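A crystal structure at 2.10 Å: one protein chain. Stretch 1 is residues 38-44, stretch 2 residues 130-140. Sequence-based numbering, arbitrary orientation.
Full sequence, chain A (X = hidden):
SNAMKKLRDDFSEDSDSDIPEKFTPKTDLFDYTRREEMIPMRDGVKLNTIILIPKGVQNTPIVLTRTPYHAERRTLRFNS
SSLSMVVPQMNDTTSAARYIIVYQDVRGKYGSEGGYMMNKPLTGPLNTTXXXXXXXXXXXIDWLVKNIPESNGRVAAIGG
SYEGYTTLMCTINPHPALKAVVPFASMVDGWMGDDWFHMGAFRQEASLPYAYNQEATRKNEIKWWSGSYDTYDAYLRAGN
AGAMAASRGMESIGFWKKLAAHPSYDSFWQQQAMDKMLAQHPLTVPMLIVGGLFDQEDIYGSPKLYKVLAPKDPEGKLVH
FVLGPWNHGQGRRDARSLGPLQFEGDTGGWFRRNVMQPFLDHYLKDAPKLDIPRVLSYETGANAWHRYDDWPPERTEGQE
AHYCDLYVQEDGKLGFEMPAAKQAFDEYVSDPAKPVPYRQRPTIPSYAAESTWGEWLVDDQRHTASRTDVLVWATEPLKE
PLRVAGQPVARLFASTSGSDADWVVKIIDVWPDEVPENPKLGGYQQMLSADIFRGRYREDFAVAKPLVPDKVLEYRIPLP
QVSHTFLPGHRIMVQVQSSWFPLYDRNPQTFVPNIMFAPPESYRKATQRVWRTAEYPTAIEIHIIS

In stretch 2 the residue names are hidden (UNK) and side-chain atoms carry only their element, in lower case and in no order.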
ATOM      1  N   MET A  38      20.352  30.663  26.897  1.00 18.98           N
ATOM      2  CA  MET A  38      19.471  31.817  26.743  1.00 18.24           C
ATOM      3  C   MET A  38      20.371  33.036  26.524  1.00 22.65           C
ATOM      4  O   MET A  38      20.819  33.663  27.489  1.00 23.08           O
ATOM      5  CB  MET A  38      18.538  31.981  27.965  1.00 20.37           C
ATOM      6  CG  MET A  38      17.441  30.923  28.047  1.00 23.09           C
ATOM      7  SD  MET A  38      16.168  31.079  26.757  1.00 26.30           S
ATOM      8  CE  MET A  38      15.154  32.399  27.442  1.00 23.24           C
ATOM      9  N   ILE A  39      20.737  33.291  25.249  1.00 18.13           N
ATOM     10  CA  ILE A  39      21.665  34.362  24.882  1.00 17.65           C
ATOM     11  C   ILE A  39      20.977  35.732  24.984  1.00 20.83           C
ATOM     12  O   ILE A  39      19.970  35.967  24.309  1.00 19.21           O
ATOM     13  CB  ILE A  39      22.298  34.142  23.472  1.00 20.06           C
ATOM     14  CG1 ILE A  39      23.038  32.783  23.388  1.00 20.01           C
ATOM     15  CG2 ILE A  39      23.240  35.306  23.109  1.00 21.27           C
ATOM     16  CD1 ILE A  39      23.471  32.371  21.968  1.00 23.53           C
ATOM     17  N   PRO A  40      21.538  36.665  25.790  1.00 17.82           N
ATOM     18  CA  PRO A  40      20.931  38.000  25.882  1.00 17.95           C
ATOM     19  C   PRO A  40      21.294  38.869  24.681  1.00 21.62           C
ATOM     20  O   PRO A  40      22.468  38.964  24.310  1.00 21.24           O
ATOM     21  CB  PRO A  40      21.505  38.576  27.188  1.00 20.34           C
ATOM     22  CG  PRO A  40      22.455  37.533  27.729  1.00 24.82           C
ATOM     23  CD  PRO A  40      22.736  36.561  26.642  1.00 19.67           C
ATOM     24  N   MET A  41      20.280  39.516  24.081  1.00 17.13           N
ATOM     25  CA  MET A  41      20.479  40.433  22.960  1.00 16.40           C
ATOM     26  C   MET A  41      20.894  41.810  23.504  1.00 21.04           C
ATOM     27  O   MET A  41      20.950  41.986  24.724  1.00 20.03           O
ATOM     28  CB  MET A  41      19.202  40.523  22.092  1.00 18.00           C
ATOM     29  CG  MET A  41      18.754  39.175  21.509  1.00 20.12           C
ATOM     30  SD  MET A  41      19.932  38.458  20.335  1.00 23.30           S
ATOM     31  CE  MET A  41      20.598  37.160  21.285  1.00 19.59           C
ATOM     32  N   ARG A  42      21.195  42.780  22.608  1.00 18.59           N
ATOM     33  CA  ARG A  42      21.635  44.136  22.992  1.00 19.27           C
ATOM     34  C   ARG A  42      20.572  44.914  23.812  1.00 24.51           C
ATOM     35  O   ARG A  42      20.915  45.908  24.465  1.00 24.25           O
ATOM     36  CB  ARG A  42      22.054  44.953  21.753  1.00 18.31           C
ATOM     37  CG  ARG A  42      20.945  45.130  20.712  1.00 23.15           C
ATOM     38  CD  ARG A  42      21.480  45.702  19.420  1.00 20.52           C
ATOM     39  NE  ARG A  42      22.401  44.785  18.748  1.00 17.45           N
ATOM     40  CZ  ARG A  42      23.148  45.117  17.701  1.00 27.51           C
ATOM     41  NH1 ARG A  42      23.959  44.226  17.151  1.00 18.41           N
ATOM     42  NH2 ARG A  42      23.091  46.342  17.199  1.00 14.13           N
ATOM     43  N   ASP A  43      19.297  44.467  23.773  1.00 21.15           N
ATOM     44  CA  ASP A  43      18.223  45.112  24.528  1.00 21.55           C
ATOM     45  C   ASP A  43      17.874  44.311  25.810  1.00 25.67           C
ATOM     46  O   ASP A  43      16.946  44.677  26.533  1.00 25.37           O
ATOM     47  CB  ASP A  43      16.979  45.330  23.639  1.00 23.06           C
ATOM     48  CG  ASP A  43      16.265  44.071  23.180  1.00 30.06           C
ATOM     49  OD1 ASP A  43      16.923  43.002  23.103  1.00 30.45           O
ATOM     50  OD2 ASP A  43      15.064  44.161  22.850  1.00 33.12           O
ATOM     51  N   GLY A  44      18.643  43.253  26.084  1.00 22.12           N
ATOM     52  CA  GLY A  44      18.463  42.424  27.273  1.00 22.14           C
ATOM     53  C   GLY A  44      17.560  41.217  27.088  1.00 25.30           C
ATOM     54  O   GLY A  44      17.577  40.303  27.916  1.00 25.22           O
ATOM     55  N   UNK A 130      13.797  48.823  17.796  1.00 22.13           N
ATOM     56  CA  UNK A 130      15.226  49.039  17.990  1.00 22.08           C
ATOM     57  C   UNK A 130      16.072  47.851  17.573  1.00 25.25           C
ATOM     58  O   UNK A 130      17.268  48.002  17.315  1.00 25.66           O
ATOM     59  N   UNK A 131      15.455  46.655  17.504  1.00 20.38           N
ATOM     60  CA  UNK A 131      16.130  45.414  17.101  1.00 19.21           C
ATOM     61  C   UNK A 131      15.418  44.765  15.916  1.00 22.19           C
ATOM     62  O   UNK A 131      14.243  45.042  15.668  1.00 21.92           O
ATOM     63  o   UNK A 131      14.883  44.031  18.670  1.00 25.06           O
ATOM     64  c   UNK A 131      16.206  44.411  18.280  1.00 26.05           C
ATOM     65  c   UNK A 131      16.999  44.950  19.478  1.00 23.17           C
ATOM     66  N   UNK A 132      16.134  43.900  15.186  1.00 17.86           N
ATOM     67  CA  UNK A 132      15.593  43.121  14.073  1.00 16.99           C
ATOM     68  C   UNK A 132      16.358  41.797  13.974  1.00 21.49           C
ATOM     69  O   UNK A 132      17.222  41.532  14.816  1.00 21.65           O
ATOM     70  c   UNK A 132      16.938  44.543  12.364  1.00 26.63           C
ATOM     71  o   UNK A 132      16.942  45.727  11.972  1.00 32.85           O
ATOM     72  o   UNK A 132      17.956  43.826  12.372  1.00 26.46           O
ATOM     73  c   UNK A 132      15.611  43.916  12.744  1.00 18.60           C
ATOM     74  N   UNK A 133      16.034  40.956  12.973  1.00 18.11           N
ATOM     75  CA  UNK A 133      16.690  39.653  12.811  1.00 17.61           C
ATOM     76  C   UNK A 133      18.199  39.786  12.582  1.00 21.67           C
ATOM     77  O   UNK A 133      18.943  38.934  13.054  1.00 21.82           O
ATOM     78  n   UNK A 133      14.716  37.055  12.828  1.00 22.38           N
ATOM     79  c   UNK A 133      13.434  36.756  12.961  1.00 21.70           C
ATOM     80  n   UNK A 133      12.659  37.631  12.319  1.00 22.16           N
ATOM     81  c   UNK A 133      14.755  38.202  12.056  1.00 20.85           C
ATOM     82  c   UNK A 133      16.054  38.844  11.679  1.00 17.71           C
ATOM     83  c   UNK A 133      13.490  38.559  11.738  1.00 22.64           C
ATOM     84  N   UNK A 134      18.653  40.861  11.894  1.00 17.65           N
ATOM     85  CA  UNK A 134      20.079  41.079  11.626  1.00 17.57           C
ATOM     86  C   UNK A 134      20.859  41.471  12.896  1.00 20.74           C
ATOM     87  O   UNK A 134      21.991  41.019  13.065  1.00 20.82           O
ATOM     88  c   UNK A 134      20.282  42.124  10.530  1.00 21.47           C
ATOM     89  o   UNK A 134      19.999  43.441  10.968  1.00 31.12           O
ATOM     90  N   UNK A 135      20.262  42.298  13.785  1.00 16.44           N
ATOM     91  CA  UNK A 135      20.928  42.709  15.032  1.00 16.00           C
ATOM     92  C   UNK A 135      20.957  41.540  16.004  1.00 17.86           C
ATOM     93  O   UNK A 135      21.965  41.336  16.685  1.00 17.02           O
ATOM     94  c   UNK A 135      20.064  45.076  14.659  1.00 20.81           C
ATOM     95  o   UNK A 135      19.054  43.619  16.307  1.00 21.40           O
ATOM     96  c   UNK A 135      20.281  43.963  15.660  1.00 22.28           C
ATOM     97  N   UNK A 136      19.851  40.764  16.060  1.00 13.93           N
ATOM     98  CA  UNK A 136      19.746  39.571  16.900  1.00 13.82           C
ATOM     99  C   UNK A 136      20.757  38.509  16.439  1.00 17.91           C
ATOM    100  O   UNK A 136      21.408  37.885  17.280  1.00 17.33           O
ATOM    101  c   UNK A 136      17.318  39.753  17.782  1.00 23.47           C
ATOM    102  o   UNK A 136      16.115  39.419  17.741  1.00 27.50           O
ATOM    103  o   UNK A 136      17.754  40.648  18.546  1.00 23.02           O
ATOM    104  c   UNK A 136      18.309  39.008  16.886  1.00 15.30           C
ATOM    105  N   UNK A 137      20.939  38.367  15.103  1.00 14.67           N
ATOM    106  CA  UNK A 137      21.913  37.443  14.502  1.00 14.55           C
ATOM    107  C   UNK A 137      23.335  37.851  14.891  1.00 19.30           C
ATOM    108  O   UNK A 137      24.129  36.984  15.265  1.00 18.59           O
ATOM    109  o   UNK A 137      20.463  36.904  12.654  1.00 18.70           O
ATOM    110  c   UNK A 137      22.820  36.565  12.294  1.00 16.87           C
ATOM    111  c   UNK A 137      21.756  37.409  12.976  1.00 20.02           C
ATOM    112  N   UNK A 138      23.655  39.171  14.794  1.00 16.48           N
ATOM    113  CA  UNK A 138      24.978  39.699  15.150  1.00 17.09           C
ATOM    114  C   UNK A 138      25.319  39.372  16.610  1.00 20.78           C
ATOM    115  O   UNK A 138      26.439  38.946  16.892  1.00 20.32           O
ATOM    116  o   UNK A 138      30.254  43.312  15.943  1.00 33.02           O
ATOM    117  c   UNK A 138      26.433  41.807  15.177  1.00 21.36           C
ATOM    118  c   UNK A 138      27.354  41.977  14.149  1.00 22.54           C
ATOM    119  c   UNK A 138      28.630  42.484  14.397  1.00 24.05           C
ATOM    120  c   UNK A 138      26.819  42.171  16.466  1.00 23.58           C
ATOM    121  c   UNK A 138      28.996  42.824  15.690  1.00 31.49           C
ATOM    122  c   UNK A 138      25.060  41.228  14.906  1.00 19.03           C
ATOM    123  c   UNK A 138      28.095  42.662  16.728  1.00 24.47           C
ATOM    124  N   UNK A 139      24.353  39.587  17.534  1.00 17.13           N
ATOM    125  CA  UNK A 139      24.539  39.336  18.967  1.00 16.75           C
ATOM    126  C   UNK A 139      24.648  37.829  19.254  1.00 20.37           C
ATOM    127  O   UNK A 139      25.371  37.435  20.171  1.00 20.29           O
ATOM    128  c   UNK A 139      23.237  41.470  19.575  1.00 22.52           C
ATOM    129  c   UNK A 139      23.398  39.970  19.784  1.00 18.28           C
ATOM    130  o   UNK A 139      22.121  41.983  19.806  1.00 26.44           O
ATOM    131  o   UNK A 139      24.225  42.126  19.170  1.00 22.00           O
ATOM    132  N   UNK A 140      23.965  36.993  18.441  1.00 15.81           N
ATOM    133  CA  UNK A 140      24.005  35.531  18.552  1.00 15.37           C
ATOM    134  C   UNK A 140      25.375  34.997  18.086  1.00 18.41           C
ATOM    135  O   UNK A 140      25.990  34.213  18.811  1.00 17.97           O
ATOM    136  c   UNK A 140      22.839  34.894  17.763  1.00 19.34           C
ATOM    137  o   UNK A 140      21.608  35.287  18.368  1.00 17.10           O
ATOM    138  c   UNK A 140      22.921  33.367  17.711  1.00 18.18           C
TER
HETATM  139  O   HOH W   1      13.819  45.501  20.644  1.00 16.22           O

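Position 130 has no side-chain atoms. It is G130. Its phi of 104° and psi of -21° would jam a CB against the preceding carbonyl O, which calls for glycine.

Position 131 has one carbon carrying an oxygen and a carbon. The branch carbon is 3.9 Å from CG of D43 and 4.1 Å from CG of R42. That is T131. Its OG1 donates to water 1 at 2.7 Å, and the water donates to OD2 of D43 at 2.9 Å.

Position 132 has two carbons, the second carrying two oxygens, and does not reach stretch 1. One side-chain oxygen lies 3.1 Å from N of position 134 and 3.1 Å from N of position 135. It is D132, the N-cap. Its OD1 caps the helix, accepting from N of position 135 and weakly from N of position 134.

Position 133 has one carbon, then a five-membered ring of three carbons and two nitrogens. It is H133, out of reach of stretch 1.

Position 134 has one carbon and one oxygen and points away. It is S134. Its OG donates to OD1 of D132 at 2.5 Å.

Position 135 has one carbon carrying an oxygen and a carbon. Its CB lies 3.7 Å from CZ of R42, over one face of the guanidinium. It is T135. Its OG1 accepts from N of D132 at 3.1 Å.

Position 136 has two carbons, the second carrying two oxygens. One oxygen is 3.5 Å from CG of M41. It is D136.

Position 137 has one carbon carrying an oxygen and a carbon, and points away. It is T137.

Position 138 has one carbon, then a six-carbon ring bearing an oxygen. A ring carbon is 3.6 Å from NH1 of R42. It is Y138.

Position 139 has two carbons, the second carrying two oxygens. Both oxygens face R42. It is D139. OD1 accepts from NH1 of R42 at 2.9 Å, a salt bridge. OD2 accepts from NE of R42 at 3.0 Å and from N of R42 at 3.1 Å.

Position 140 has one carbon carrying an oxygen and a carbon. The oxygen is 3.6 Å from CE of M41. It is T140. Its OG1 donates to O of D136 at 2.8 Å.

The contact centres on R42 and D139. OD2 of D139 takes both N and NE of R42 while OD1 takes NH1, so one carboxylate ties down both the backbone and the charged end of R42. M41 packs beside this pair, its SD 3.8 Å from CB of D139.

Stretch 2 (130-140) GTDHSTDTYDT
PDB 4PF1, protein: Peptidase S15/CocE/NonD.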